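Local coordinates for protein contact-dependent inhibitor A (Enterobacter cloacae subsp. cloacae, PDB 4NTQ) that delivers a toxic RNase, its C-terminal domain, which attacks ribosomal RNA in target bacteria and is bound here by its immunity protein CdiI, at residues T201-S206 / G212-N217; G224-D227 / N231-K234. All blocks are in the same frame, centred on the assembly; numbering follows the deposited sequence.

Both contacts belong to the antiparallel sheet of the toxin domain, in which strands follow one another in chain order. Coming from the N terminus, strand 199-202 runs into 203-206, and interaction 1 brings 212-217 back beside it, with five residues between the segments. The chain then turns into strand 222-226, and interaction 2 pairs 224-227 with 231-234, which carries the last strand, 232-234; three residues separate these segments. The two hairpins stand in series, without nesting or crossing. Strands 213-216 and 222-226 are sheet neighbours, and the two contacts meet there: Trp213 O lies 2.6 Å from Tyr226 N and Lys214 NZ 2.7 Å from Thr225 OG1, both probable hydrogen bonds.

Interaction 1 (T201-S206 / G212-N217); sequences TPDIDS and GWKMFN
The beta hairpin of strands 199-202 and 213-216 is paired here at its loop end, where Thr201 and Lys214 form an antiparallel hydrogen-bonded pair. Thr201 N donates to Lys214 O, and Lys214 N returns the bond to Thr201 O at 2.9 Å. A third backbone bond, Asp203 N to Gly212 O (2.8 Å), carries the pairing past Pro202. The Trp213 side chain turns back toward the partner strand, its CG beside its own backbone N (chi1 -61°). Thr201 C sits at the ring edge, 3.2 Å from Trp213 CE3. Trp213 CZ3 reaches Pro202 CD at 3.5 Å. Beyond, the indole packs on Ala168 and Ala169 of helix 164-170. Asp203 holds its carboxylate anti to the backbone N (chi1 -170°), and the bent chain of Lys214 brings NZ to 3.0 Å from Asp203 OD2, a salt bridge whose hydrogen bond is weak; NZ also bonds Thr225 OG1. The same OD2 accepts Asp205 N from above the carboxylate plane, at 3.2 Å. CdiI covers the Thr201 side chain with its Phe78, and its Glu30 packs on Lys214. An Asx turn leads out of this antiparallel hairpin, two inner strands of the toxin's sheet, with the Asp203 carboxylate tied to the opposite strand.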
loop_
_atom_site.group_PDB
_atom_site.type_symbol
_atom_site.label_atom_id
_atom_site.label_comp_id
_atom_site.label_asym_id
_atom_site.label_seq_id
_atom_site.Cartn_x
_atom_site.Cartn_y
_atom_site.Cartn_z
ATOM N N THR A 201 8.794 6.606 0.288
ATOM C CA THR A 201 9.281 5.526 -0.567
ATOM C C THR A 201 9.322 6.102 -1.950
ATOM O O THR A 201 8.501 6.958 -2.278
ATOM C CB THR A 201 8.324 4.320 -0.670
ATOM O OG1 THR A 201 7.064 4.745 -1.205
ATOM C CG2 THR A 201 8.103 3.690 0.650
ATOM N N PRO A 202 10.272 5.635 -2.772
ATOM C CA PRO A 202 10.398 6.088 -4.158
ATOM C C PRO A 202 9.149 5.819 -4.972
ATOM O O PRO A 202 8.566 4.733 -4.903
ATOM C CB PRO A 202 11.568 5.250 -4.697
ATOM C CG PRO A 202 11.729 4.129 -3.731
ATOM C CD PRO A 202 11.350 4.700 -2.411
ATOM N N ASP A 203 8.746 6.823 -5.737
ATOM C CA ASP A 203 7.576 6.722 -6.589
ATOM C C ASP A 203 7.962 5.851 -7.769
ATOM O O ASP A 203 8.802 6.234 -8.586
ATOM C CB ASP A 203 7.129 8.120 -7.040
ATOM C CG ASP A 203 5.792 8.112 -7.737
ATOM O OD1 ASP A 203 5.388 9.162 -8.284
ATOM O OD2 ASP A 203 5.141 7.053 -7.743
ATOM N N ILE A 204 7.363 4.666 -7.831
ATOM C CA ILE A 204 7.644 3.697 -8.887
ATOM C C ILE A 204 6.632 3.802 -10.015
ATOM O O ILE A 204 6.692 3.040 -10.977
ATOM C CB ILE A 204 7.592 2.246 -8.359
ATOM C CG1 ILE A 204 6.170 1.891 -7.924
ATOM C CG2 ILE A 204 8.587 2.046 -7.224
ATOM C CD1 ILE A 204 6.000 0.464 -7.492
ATOM N N ASP A 205 5.718 4.761 -9.890
ATOM C CA ASP A 205 4.528 4.834 -10.736
ATOM C C ASP A 205 4.828 4.975 -12.234
ATOM O O ASP A 205 5.952 5.291 -12.627
ATOM C CB ASP A 205 3.605 5.956 -10.250
ATOM C CG ASP A 205 2.173 5.768 -10.702
ATOM O OD1 ASP A 205 1.379 6.722 -10.559
ATOM O OD2 ASP A 205 1.843 4.670 -11.209
ATOM N N SER A 206 3.809 4.716 -13.057
ATOM C CA SER A 206 3.928 4.737 -14.517
ATOM C C SER A 206 4.297 6.118 -15.051
ATOM O O SER A 206 5.213 6.251 -15.868
ATOM C CB SER A 206 2.634 4.240 -15.164
ATOM N N GLY A 212 10.558 10.679 -8.081
ATOM C CA GLY A 212 9.717 11.307 -7.079
ATOM C C GLY A 212 9.453 10.415 -5.877
ATOM O O GLY A 212 10.011 9.329 -5.774
ATOM N N TRP A 213 8.587 10.864 -4.971
ATOM C CA TRP A 213 8.338 10.129 -3.733
ATOM C C TRP A 213 6.856 10.043 -3.388
ATOM O O TRP A 213 6.077 10.924 -3.740
ATOM C CB TRP A 213 9.049 10.817 -2.566
ATOM C CG TRP A 213 10.543 10.898 -2.678
ATOM C CD1 TRP A 213 11.277 11.962 -3.117
ATOM C CD2 TRP A 213 11.488 9.882 -2.315
ATOM N NE1 TRP A 213 12.617 11.666 -3.062
ATOM C CE2 TRP A 213 12.774 10.398 -2.569
ATOM C CE3 TRP A 213 11.371 8.588 -1.799
ATOM C CZ2 TRP A 213 13.937 9.662 -2.329
ATOM C CZ3 TRP A 213 12.520 7.860 -1.563
ATOM C CH2 TRP A 213 13.789 8.400 -1.824
ATOM N N LYS A 214 6.470 8.979 -2.695
ATOM C CA LYS A 214 5.165 8.935 -2.040
ATOM C C LYS A 214 5.459 9.100 -0.561
ATOM O O LYS A 214 6.437 8.544 -0.067
ATOM C CB LYS A 214 4.460 7.603 -2.305
ATOM C CG LYS A 214 4.317 7.277 -3.787
ATOM C CD LYS A 214 2.881 7.398 -4.247
ATOM C CE LYS A 214 2.733 7.129 -5.750
ATOM N NZ LYS A 214 2.678 8.391 -6.555
HETATM N N MSE A 215 4.640 9.874 0.147
HETATM C CA MSE A 215 4.893 10.119 1.563
HETATM C C MSE A 215 3.752 9.615 2.419
HETATM O O MSE A 215 2.595 9.713 2.029
HETATM C CB MSE A 215 5.123 11.603 1.818
HETATM C CG MSE A 215 5.374 11.969 3.274
HETATM SE SE MSE A 215 5.730 13.878 3.479
HETATM C CE MSE A 215 7.103 14.043 2.093
ATOM N N PHE A 216 4.078 9.067 3.585
ATOM C CA PHE A 216 3.061 8.622 4.527
ATOM C C PHE A 216 3.275 9.290 5.884
ATOM O O PHE A 216 4.412 9.490 6.313
ATOM C CB PHE A 216 3.093 7.103 4.675
ATOM C CG PHE A 216 2.886 6.363 3.385
ATOM C CD1 PHE A 216 1.644 5.853 3.054
ATOM C CD2 PHE A 216 3.933 6.182 2.499
ATOM C CE1 PHE A 216 1.450 5.171 1.863
ATOM C CE2 PHE A 216 3.750 5.492 1.310
ATOM C CZ PHE A 216 2.506 4.986 0.995
ATOM N N ASN A 217 2.194 9.642 6.566
ATOM C CA ASN A 217 2.364 10.320 7.850
ATOM C C ASN A 217 2.733 9.379 8.997
ATOM O O ASN A 217 2.917 8.178 8.781
ATOM C CB ASN A 217 1.166 11.213 8.195
ATOM C CG ASN A 217 -0.075 10.434 8.560
ATOM O OD1 ASN A 217 -0.062 9.208 8.655
ATOM N ND2 ASN A 217 -1.165 11.155 8.780
#

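Interaction 2 (G224-D227 / N231-K234); sequences GTYD and NRIK
Thr225 N donates to Lys234 O at 2.8 Å, and Ile233 N donates to Thr225 O at 2.9 Å. Ile233 and Lys234 both face Thr225, a classic beta bulge that shifts the register by one residue. Nearer the short loop between strands 222-226 and 232-234, Asp227 and Asn231 bind each other by backbone and side chain. Asp227 N donates to Asn231 O at 3.1 Å, from above the carbonyl plane, and Asn231 N returns the bond to Asp227 OD2, also at 3.1 Å. The carboxylate can fold back over the loop because CG sits between the backbone N and the carbonyl carbon (chi1 71°); OD2 also accepts Gly229 N, so two backbone amides grip one oxygen. Asn231 ND2 adds a weak bond to Asp227 OD1, the amide and carboxylate planes being perpendicular.

Packing follows on both faces. On that of Tyr226 and Arg232, Arg232 CA makes a CH-pi contact over the phenol ring, 4.0 Å from its centroid, and CG of the extended arginine chain lies over the ring nearer its rim. The guanidinium ends in a salt bridge with Asp235, while Tyr226 OH bonds Ile223 O. On the other face, Thr225 and Lys234 run side by side, with Thr225 CB 3.9 Å from Lys234 CG. Ile233, pointing toward the partner segment, brings its CD1 to 4.0 Å from Asp227 CB. Within this chain, strand 232-234 is an outermost strand of the sheet, whereas strand 222-226 is bonded on its other side to strand 213-216 through Gly224 with Met215 and Tyr226 with Trp213.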
loop_
_atom_site.group_PDB
_atom_site.type_symbol
_atom_site.label_atom_id
_atom_site.label_comp_id
_atom_site.label_asym_id
_atom_site.label_seq_id
_atom_site.Cartn_x
_atom_site.Cartn_y
_atom_site.Cartn_z
ATOM N N GLY A 224 0.469 12.262 0.195
ATOM C CA GLY A 224 0.737 12.814 -1.121
ATOM C C GLY A 224 1.814 12.171 -1.980
ATOM O O GLY A 224 2.671 11.419 -1.507
ATOM N N THR A 225 1.757 12.483 -3.271
ATOM C CA THR A 225 2.837 12.160 -4.188
ATOM C C THR A 225 3.718 13.397 -4.253
ATOM O O THR A 225 3.195 14.496 -4.318
ATOM C CB THR A 225 2.291 11.840 -5.579
ATOM O OG1 THR A 225 1.580 10.594 -5.539
ATOM C CG2 THR A 225 3.436 11.743 -6.583
ATOM N N TYR A 226 5.039 13.231 -4.215
ATOM C CA TYR A 226 5.961 14.371 -4.122
ATOM C C TYR A 226 7.065 14.340 -5.170
ATOM O O TYR A 226 7.470 13.262 -5.615
ATOM C CB TYR A 226 6.610 14.434 -2.733
ATOM C CG TYR A 226 5.642 14.792 -1.628
ATOM C CD1 TYR A 226 5.674 16.048 -1.026
ATOM C CD2 TYR A 226 4.691 13.876 -1.190
ATOM C CE1 TYR A 226 4.778 16.378 -0.012
ATOM C CE2 TYR A 226 3.810 14.191 -0.196
ATOM C CZ TYR A 226 3.848 15.444 0.395
ATOM O OH TYR A 226 2.949 15.742 1.390
ATOM N N ASP A 227 7.566 15.516 -5.554
ATOM C CA ASP A 227 8.699 15.575 -6.486
ATOM C C ASP A 227 10.037 15.332 -5.789
ATOM O O ASP A 227 10.069 14.981 -4.607
ATOM C CB ASP A 227 8.704 16.850 -7.353
ATOM C CG ASP A 227 9.037 18.121 -6.579
ATOM O OD1 ASP A 227 8.631 19.197 -7.068
ATOM O OD2 ASP A 227 9.706 18.080 -5.521
ATOM N N ASN A 231 8.194 18.688 -2.912
ATOM C CA ASN A 231 7.045 19.542 -3.148
ATOM C C ASN A 231 5.871 18.688 -3.622
ATOM O O ASN A 231 5.971 17.993 -4.638
ATOM C CB ASN A 231 7.349 20.619 -4.187
ATOM C CG ASN A 231 8.552 21.447 -3.835
ATOM O OD1 ASN A 231 8.577 22.138 -2.813
ATOM N ND2 ASN A 231 9.561 21.400 -4.696
ATOM N N ARG A 232 4.780 18.735 -2.863
ATOM C CA ARG A 232 3.576 17.979 -3.155
ATOM C C ARG A 232 3.095 18.247 -4.564
ATOM O O ARG A 232 3.003 19.396 -4.993
ATOM C CB ARG A 232 2.471 18.365 -2.169
ATOM C CG ARG A 232 1.355 17.354 -2.052
ATOM C CD ARG A 232 0.219 17.896 -1.199
ATOM N NE ARG A 232 -0.758 16.863 -0.898
ATOM C CZ ARG A 232 -1.712 16.478 -1.739
ATOM N NH1 ARG A 232 -1.815 17.043 -2.928
ATOM N NH2 ARG A 232 -2.560 15.523 -1.390
ATOM N N ILE A 233 2.777 17.180 -5.282
ATOM C CA ILE A 233 2.338 17.299 -6.661
ATOM C C ILE A 233 0.853 17.043 -6.718
ATOM O O ILE A 233 0.107 17.807 -7.311
ATOM C CB ILE A 233 3.032 16.256 -7.552
ATOM C CG1 ILE A 233 4.534 16.516 -7.616
ATOM C CG2 ILE A 233 2.414 16.247 -8.939
ATOM C CD1 ILE A 233 4.893 17.860 -8.187
ATOM N N LYS A 234 0.442 15.947 -6.094
ATOM C CA LYS A 234 -0.933 15.479 -6.130
ATOM C C LYS A 234 -1.103 14.447 -5.023
ATOM O O LYS A 234 -0.194 14.233 -4.216
ATOM C CB LYS A 234 -1.229 14.832 -7.481
ATOM C CG LYS A 234 -0.350 13.630 -7.764
ATOM C CD LYS A 234 -0.422 13.177 -9.220
ATOM C CE LYS A 234 0.472 11.960 -9.451
ATOM N NZ LYS A 234 0.589 11.577 -10.896
#